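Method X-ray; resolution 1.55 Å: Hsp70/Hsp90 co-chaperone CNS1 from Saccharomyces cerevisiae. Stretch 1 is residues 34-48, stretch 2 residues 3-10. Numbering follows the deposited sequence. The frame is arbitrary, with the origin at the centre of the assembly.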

ATOM      1  N   LYS A  34      -2.490 -13.868   3.117  1.00 25.55           N
ATOM      2  CA  LYS A  34      -2.526 -13.629   4.565  1.00 25.82           C
ATOM      3  C   LYS A  34      -3.083 -12.244   4.900  1.00 24.70           C
ATOM      4  O   LYS A  34      -2.390 -11.241   4.786  1.00 29.18           O
ATOM      5  CB  LYS A  34      -1.131 -13.775   5.176  1.00 28.62           C
ATOM      6  CG  LYS A  34      -0.604 -15.201   5.216  1.00 32.69           C
ATOM      7  CD  LYS A  34       0.787 -15.233   5.833  1.00 37.95           C
ATOM      8  CE  LYS A  34       1.238 -16.649   6.163  1.00 43.69           C
ATOM      9  NZ  LYS A  34       2.641 -16.667   6.667  1.00 47.89           N
ATOM     10  N   ILE A  35      -4.350 -12.210   5.287  1.00 23.86           N
ATOM     11  CA  ILE A  35      -4.996 -11.012   5.835  1.00 22.05           C
ATOM     12  C   ILE A  35      -5.873 -11.527   6.971  1.00 21.60           C
ATOM     13  O   ILE A  35      -6.523 -12.564   6.825  1.00 22.67           O
ATOM     14  CB  ILE A  35      -5.806 -10.222   4.761  1.00 21.22           C
ATOM     15  CG1 ILE A  35      -6.503  -8.993   5.376  1.00 20.63           C
ATOM     16  CG2 ILE A  35      -6.810 -11.114   4.039  1.00 21.83           C
ATOM     17  CD1 ILE A  35      -7.046  -8.011   4.352  1.00 20.35           C
ATOM     18  N   ARG A  36      -5.850 -10.845   8.115  1.00 20.70           N
ATOM     19  CA  ARG A  36      -6.573 -11.337   9.295  1.00 21.46           C
ATOM     20  C   ARG A  36      -6.823 -10.253  10.333  1.00 20.36           C
ATOM     21  O   ARG A  36      -6.111  -9.250  10.378  1.00 19.18           O
ATOM     22  CB  ARG A  36      -5.794 -12.488   9.953  1.00 23.77           C
ATOM     23  CG  ARG A  36      -4.519 -12.072  10.671  1.00 26.44           C
ATOM     24  CD  ARG A  36      -3.755 -13.286  11.183  1.00 31.16           C
ATOM     25  NE  ARG A  36      -2.973 -12.963  12.378  1.00 36.16           N
ATOM     26  CZ  ARG A  36      -1.837 -12.266  12.388  1.00 38.61           C
ATOM     27  NH1 ARG A  36      -1.309 -11.788  11.262  1.00 43.33           N
ATOM     28  NH2 ARG A  36      -1.218 -12.037  13.543  1.00 39.60           N
ATOM     29  N   LEU A  37      -7.842 -10.485  11.157  1.00 20.26           N
ATOM     30  CA  LEU A  37      -8.028  -9.759  12.411  1.00 19.86           C
ATOM     31  C   LEU A  37      -7.111 -10.379  13.456  1.00 21.45           C
ATOM     32  O   LEU A  37      -7.023 -11.608  13.548  1.00 21.32           O
ATOM     33  CB  LEU A  37      -9.481  -9.862  12.880  1.00 20.15           C
ATOM     34  CG  LEU A  37     -10.513  -9.149  12.001  1.00 19.67           C
ATOM     35  CD1 LEU A  37     -11.924  -9.647  12.297  1.00 20.35           C
ATOM     36  CD2 LEU A  37     -10.425  -7.642  12.185  1.00 20.12           C
ATOM     37  N   GLU A  38      -6.452  -9.534  14.247  1.00 21.82           N
ATOM     38  CA  GLU A  38      -5.530 -10.005  15.291  1.00 24.27           C
ATOM     39  C   GLU A  38      -6.225 -10.986  16.234  1.00 23.01           C
ATOM     40  O   GLU A  38      -5.655 -12.017  16.589  1.00 24.45           O
ATOM     41  CB  GLU A  38      -4.932  -8.829  16.063  1.00 29.34           C
ATOM     42  CG  GLU A  38      -3.735  -9.208  16.917  1.00 34.37           C
ATOM     43  CD  GLU A  38      -2.913  -8.014  17.371  1.00 40.50           C
ATOM     44  OE1 GLU A  38      -1.724  -8.225  17.702  1.00 46.51           O
ATOM     45  OE2 GLU A  38      -3.441  -6.874  17.412  1.00 41.10           O
ATOM     46  N   ASP A  39      -7.465 -10.666  16.608  1.00 22.06           N
ATOM     47  CA  ASP A  39      -8.342 -11.586  17.336  1.00 22.79           C
ATOM     48  C   ASP A  39      -9.450 -11.985  16.364  1.00 23.08           C
ATOM     49  O   ASP A  39     -10.320 -11.167  16.077  1.00 21.29           O
ATOM     50  CB  ASP A  39      -8.925 -10.904  18.577  1.00 23.97           C
ATOM     51  CG  ASP A  39      -7.883 -10.649  19.655  1.00 27.74           C
ATOM     52  OD1 ASP A  39      -8.232 -10.022  20.679  1.00 28.43           O
ATOM     53  OD2 ASP A  39      -6.715 -11.074  19.490  1.00 28.18           O
ATOM     54  N   PRO A  40      -9.421 -13.230  15.841  1.00 24.34           N
ATOM     55  CA  PRO A  40     -10.307 -13.572  14.707  1.00 24.97           C
ATOM     56  C   PRO A  40     -11.817 -13.418  14.933  1.00 25.79           C
ATOM     57  O   PRO A  40     -12.550 -13.236  13.963  1.00 26.69           O
ATOM     58  CB  PRO A  40      -9.974 -15.042  14.429  1.00 27.57           C
ATOM     59  CG  PRO A  40      -8.635 -15.261  15.010  1.00 29.13           C
ATOM     60  CD  PRO A  40      -8.547 -14.362  16.200  1.00 26.98           C
ATOM     61  N   MET A  41     -12.272 -13.494  16.184  1.00 26.85           N
ATOM     62  CA  MET A  41     -13.699 -13.327  16.503  1.00 29.54           C
ATOM     63  C   MET A  41     -14.061 -11.951  17.082  1.00 27.11           C
ATOM     64  O   MET A  41     -15.146 -11.786  17.641  1.00 27.86           O
ATOM     65  CB  MET A  41     -14.157 -14.462  17.433  1.00 34.91           C
ATOM     66  CG  MET A  41     -14.135 -15.825  16.763  1.00 40.34           C
ATOM     67  SD  MET A  41     -15.298 -15.921  15.386  1.00 50.28           S
ATOM     68  CE  MET A  41     -14.205 -16.472  14.093  1.00 53.12           C
ATOM     69  N   ASP A  42     -13.183 -10.961  16.907  1.00 24.73           N
ATOM     70  CA  ASP A  42     -13.419  -9.600  17.394  1.00 24.08           C
ATOM     71  C   ASP A  42     -13.194  -8.606  16.256  1.00 21.76           C
ATOM     72  O   ASP A  42     -12.054  -8.319  15.900  1.00 21.19           O
ATOM     73  CB  ASP A  42     -12.485  -9.297  18.569  1.00 24.70           C
ATOM     74  CG  ASP A  42     -12.661  -7.890  19.134  1.00 25.96           C
ATOM     75  OD1 ASP A  42     -13.580  -7.155  18.711  1.00 25.19           O
ATOM     76  OD2 ASP A  42     -11.862  -7.520  20.023  1.00 28.51           O
ATOM     77  N   PHE A  43     -14.283  -8.062  15.709  1.00 21.21           N
ATOM     78  CA  PHE A  43     -14.192  -7.115  14.582  1.00 20.97           C
ATOM     79  C   PHE A  43     -13.387  -5.831  14.888  1.00 21.63           C
ATOM     80  O   PHE A  43     -12.883  -5.198  13.957  1.00 21.39           O
ATOM     81  CB  PHE A  43     -15.591  -6.738  14.055  1.00 21.04           C
ATOM     82  CG  PHE A  43     -16.274  -5.647  14.849  1.00 21.29           C
ATOM     83  CD1 PHE A  43     -16.056  -4.303  14.544  1.00 21.33           C
ATOM     84  CD2 PHE A  43     -17.140  -5.956  15.894  1.00 21.75           C
ATOM     85  CE1 PHE A  43     -16.668  -3.294  15.275  1.00 21.61           C
ATOM     86  CE2 PHE A  43     -17.757  -4.950  16.624  1.00 20.34           C
ATOM     87  CZ  PHE A  43     -17.524  -3.621  16.317  1.00 21.93           C
ATOM     88  N   GLU A  44     -13.322  -5.440  16.166  1.00 22.33           N
ATOM     89  CA  GLU A  44     -12.601  -4.243  16.639  1.00 24.89           C
ATOM     90  C   GLU A  44     -11.100  -4.403  16.729  1.00 22.33           C
ATOM     91  O   GLU A  44     -10.389  -3.403  16.843  1.00 23.72           O
ATOM     92  CB  GLU A  44     -13.012  -3.871  18.073  1.00 30.93           C
ATOM     93  CG  GLU A  44     -14.351  -3.213  18.265  1.00 35.71           C
ATOM     94  CD  GLU A  44     -14.407  -2.497  19.607  1.00 37.04           C
ATOM     95  OE1 GLU A  44     -13.840  -3.015  20.609  1.00 35.35           O
ATOM     96  OE2 GLU A  44     -14.990  -1.406  19.651  1.00 38.20           O
ATOM     97  N   SER A  45     -10.620  -5.646  16.767  1.00 19.99           N
ATOM     98  CA  SER A  45      -9.183  -5.890  16.863  1.00 20.38           C
ATOM     99  C   SER A  45      -8.504  -5.409  15.586  1.00 20.79           C
ATOM    100  O   SER A  45      -9.167  -5.118  14.583  1.00 19.88           O
ATOM    101  CB  SER A  45      -8.882  -7.366  17.148  1.00 19.83           C
ATOM    102  OG  SER A  45      -9.217  -8.217  16.073  1.00 20.06           O
ATOM    103  N   GLN A  46      -7.182  -5.300  15.631  1.00 21.20           N
ATOM    104  CA  GLN A  46      -6.439  -4.719  14.514  1.00 21.20           C
ATOM    105  C   GLN A  46      -6.458  -5.640  13.299  1.00 18.66           C
ATOM    106  O   GLN A  46      -6.090  -6.809  13.392  1.00 18.58           O
ATOM    107  CB  GLN A  46      -4.997  -4.409  14.914  1.00 23.45           C
ATOM    108  CG  GLN A  46      -4.891  -3.346  15.992  1.00 26.47           C
ATOM    109  CD  GLN A  46      -3.482  -3.181  16.529  1.00 29.49           C
ATOM    110  OE1 GLN A  46      -2.506  -3.178  15.772  1.00 27.19           O
ATOM    111  NE2 GLN A  46      -3.369  -3.029  17.848  1.00 32.07           N
ATOM    112  N   LEU A  47      -6.930  -5.106  12.178  1.00 17.01           N
ATOM    113  CA  LEU A  47      -6.792  -5.749  10.876  1.00 16.71           C
ATOM    114  C   LEU A  47      -5.333  -5.663  10.429  1.00 16.94           C
ATOM    115  O   LEU A  47      -4.722  -4.595  10.482  1.00 18.41           O
ATOM    116  CB  LEU A  47      -7.707  -5.079   9.854  1.00 16.62           C
ATOM    117  CG  LEU A  47      -7.785  -5.702   8.459  1.00 17.25           C
ATOM    118  CD1 LEU A  47      -8.292  -7.135   8.493  1.00 18.41           C
ATOM    119  CD2 LEU A  47      -8.661  -4.853   7.548  1.00 17.41           C
ATOM    120  N   ILE A  48      -4.790  -6.798   9.994  1.00 16.41           N
ATOM    121  CA  ILE A  48      -3.382  -6.920   9.611  1.00 16.76           C
ATOM    122  C   ILE A  48      -3.334  -7.409   8.160  1.00 17.07           C
ATOM    123  O   ILE A  48      -3.930  -8.441   7.840  1.00 19.15           O
ATOM    124  CB  ILE A  48      -2.652  -7.920  10.528  1.00 17.85           C
ATOM    125  CG1 ILE A  48      -2.674  -7.428  11.981  1.00 20.05           C
ATOM    126  CG2 ILE A  48      -1.207  -8.109  10.088  1.00 18.28           C
ATOM    127  CD1 ILE A  48      -2.383  -8.503  13.008  1.00 22.84           C
TER
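Stretch 2 3-10: ENKKIMLE

Stretch 2 is helical from N4 to E10, and the helix continues later in the chain. Its backbone bonds are of the i to i-4 kind, as in L9 N to K5 O at 3.0 Å. Stretch 1 is a hairpin. Its strands are joined by the pairs R36 N to I48 O (3.1 Å) and I48 N to R36 O (2.8 Å). From L37 to P40 the register steps back along the helix, from L9 to K5, and then M41 lies nearest M8. No hydrogen bond joins the stretches directly. The contact is mainly apolar, with one bridging water.

I35 meets L9, with CG2 of I35 4.2 Å from CD2 of L9. The R36 side chain leads away from the helix. L37 points toward it and touches two residues: CD1 of L37 is 4.0 Å from CG of M8, and CG of L37 is 4.1 Å from CD1 of L9.

Two type I turns follow, D39 to D42 and D42 to S45. S45 helps hold this loop, accepting a hydrogen bond from D39 N to S45 OG at 3.1 Å. P40 packs its CB 3.8 Å from CE of K5. The P40 carbonyl faces the helix, with O of P40 3.3 Å from CG of M8. Water 1 donates to both O of P40 and O of K5, each at 2.8 Å, and so links the two backbones.

M41 starts sideways, but its end comes nearer. Its CE reaches the first helical turn, 3.4 Å from CA of K5 and 3.7 Å from C of N4. F43 adds a looser contact, CB of F43 to SD of M8 at 4.3 Å. E44, S45 and Q46 stay clear. L47 returns to the helix, with CD1 of L47 3.7 Å from CD1 of L9. L9 thus packs against both strands of the hairpin.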

ATOM      1  N   GLU A   3     -15.562 -21.232   8.174  1.00 77.05           N
ATOM      2  CA  GLU A   3     -16.651 -20.313   7.698  1.00 76.91           C
ATOM      3  C   GLU A   3     -16.843 -19.139   8.661  1.00 69.62           C
ATOM      4  O   GLU A   3     -16.889 -17.984   8.239  1.00 59.90           O
ATOM      5  CB  GLU A   3     -17.972 -21.085   7.531  1.00 82.64           C
ATOM      6  CG  GLU A   3     -19.114 -20.316   6.858  1.00 87.96           C
ATOM      7  CD  GLU A   3     -18.990 -20.206   5.344  1.00 91.36           C
ATOM      8  OE1 GLU A   3     -19.526 -19.228   4.782  1.00 89.76           O
ATOM      9  OE2 GLU A   3     -18.372 -21.087   4.707  1.00 90.82           O
ATOM     10  N   ASN A   4     -16.981 -19.469   9.945  1.00 63.84           N
ATOM     11  CA  ASN A   4     -17.085 -18.484  11.038  1.00 59.78           C
ATOM     12  C   ASN A   4     -16.023 -17.372  10.992  1.00 50.15           C
ATOM     13  O   ASN A   4     -16.365 -16.189  11.070  1.00 46.32           O
ATOM     14  CB  ASN A   4     -17.083 -19.178  12.421  1.00 65.49           C
ATOM     15  CG  ASN A   4     -16.112 -20.353  12.506  1.00 68.92           C
ATOM     16  OD1 ASN A   4     -14.937 -20.232  12.156  1.00 70.19           O
ATOM     17  ND2 ASN A   4     -16.608 -21.499  12.970  1.00 70.95           N
ATOM     18  N   LYS A   5     -14.752 -17.759  10.860  1.00 45.72           N
ATOM     19  CA  LYS A   5     -13.636 -16.799  10.764  1.00 42.68           C
ATOM     20  C   LYS A   5     -13.697 -15.972   9.486  1.00 38.23           C
ATOM     21  O   LYS A   5     -13.470 -14.757   9.503  1.00 32.41           O
ATOM     22  CB  LYS A   5     -12.287 -17.525  10.828  1.00 45.83           C
ATOM     23  CG  LYS A   5     -11.092 -16.582  10.912  1.00 48.06           C
ATOM     24  CD  LYS A   5      -9.759 -17.289  10.717  1.00 50.02           C
ATOM     25  CE  LYS A   5      -9.218 -17.887  12.003  1.00 50.74           C
ATOM     26  NZ  LYS A   5      -7.782 -18.244  11.848  1.00 50.80           N
ATOM     27  N   LYS A   6     -14.007 -16.646   8.387  1.00 37.61           N
ATOM     28  CA  LYS A   6     -14.047 -16.021   7.076  1.00 38.06           C
ATOM     29  C   LYS A   6     -15.191 -15.001   6.970  1.00 32.42           C
ATOM     30  O   LYS A   6     -14.991 -13.886   6.488  1.00 28.55           O
ATOM     31  CB  LYS A   6     -14.141 -17.101   5.994  1.00 45.01           C
ATOM     32  CG  LYS A   6     -12.899 -17.988   5.949  1.00 53.54           C
ATOM     33  CD  LYS A   6     -13.043 -19.168   5.003  1.00 61.38           C
ATOM     34  CE  LYS A   6     -11.769 -20.002   4.976  1.00 65.62           C
ATOM     35  NZ  LYS A   6     -11.877 -21.156   4.040  1.00 66.81           N
ATOM     36  N   ILE A   7     -16.374 -15.366   7.461  1.00 30.90           N
ATOM     37  CA  ILE A   7     -17.525 -14.461   7.436  1.00 30.76           C
ATOM     38  C   ILE A   7     -17.303 -13.258   8.367  1.00 25.76           C
ATOM     39  O   ILE A   7     -17.707 -12.142   8.031  1.00 26.01           O
ATOM     40  CB  ILE A   7     -18.851 -15.204   7.753  1.00 35.62           C
ATOM     41  CG1 ILE A   7     -19.160 -16.250   6.661  1.00 39.35           C
ATOM     42  CG2 ILE A   7     -20.021 -14.236   7.887  1.00 36.55           C
ATOM     43  CD1 ILE A   7     -19.550 -15.696   5.300  1.00 42.13           C
ATOM     44  N   MET A   8     -16.661 -13.474   9.517  1.00 24.07           N
ATOM     45  CA  MET A   8     -16.325 -12.364  10.420  1.00 22.69           C
ATOM     46  C   MET A   8     -15.390 -11.365   9.747  1.00 21.79           C
ATOM     47  O   MET A   8     -15.593 -10.153   9.855  1.00 21.36           O
ATOM     48  CB  MET A   8     -15.667 -12.867  11.706  1.00 23.36           C
ATOM     49  CG  MET A   8     -15.272 -11.762  12.684  1.00 24.91           C
ATOM     50  SD  MET A   8     -16.664 -10.786  13.281  1.00 28.84           S
ATOM     51  CE  MET A   8     -17.318 -11.953  14.467  1.00 30.91           C
ATOM     52  N   LEU A   9     -14.356 -11.872   9.077  1.00 21.65           N
ATOM     53  CA  LEU A   9     -13.411 -11.000   8.387  1.00 21.68           C
ATOM     54  C   LEU A   9     -14.098 -10.161   7.311  1.00 21.65           C
ATOM     55  O   LEU A   9     -13.864  -8.958   7.229  1.00 21.46           O
ATOM     56  CB  LEU A   9     -12.272 -11.815   7.765  1.00 21.23           C
ATOM     57  CG  LEU A   9     -11.171 -11.039   7.035  1.00 22.50           C
ATOM     58  CD1 LEU A   9     -10.500 -10.026   7.954  1.00 22.80           C
ATOM     59  CD2 LEU A   9     -10.144 -12.006   6.472  1.00 24.55           C
ATOM     60  N   GLU A  10     -14.946 -10.803   6.503  1.00 23.04           N
ATOM     61  CA  GLU A  10     -15.718 -10.110   5.464  1.00 25.26           C
ATOM     62  C   GLU A  10     -16.596  -9.002   6.055  1.00 22.92           C
ATOM     63  O   GLU A  10     -16.598  -7.877   5.560  1.00 22.15           O
ATOM     64  CB  GLU A  10     -16.599 -11.097   4.680  1.00 30.38           C
ATOM     65  CG  GLU A  10     -15.829 -12.018   3.740  1.00 37.11           C
ATOM     66  CD  GLU A  10     -16.700 -13.088   3.086  1.00 44.57           C
ATOM     67  OE1 GLU A  10     -16.142 -13.962   2.386  1.00 49.30           O
ATOM     68  OE2 GLU A  10     -17.940 -13.066   3.261  1.00 48.13           O
TER
HETATM   69  O   HOH W   1     -11.780 -13.333  11.252  1.00 25.03           O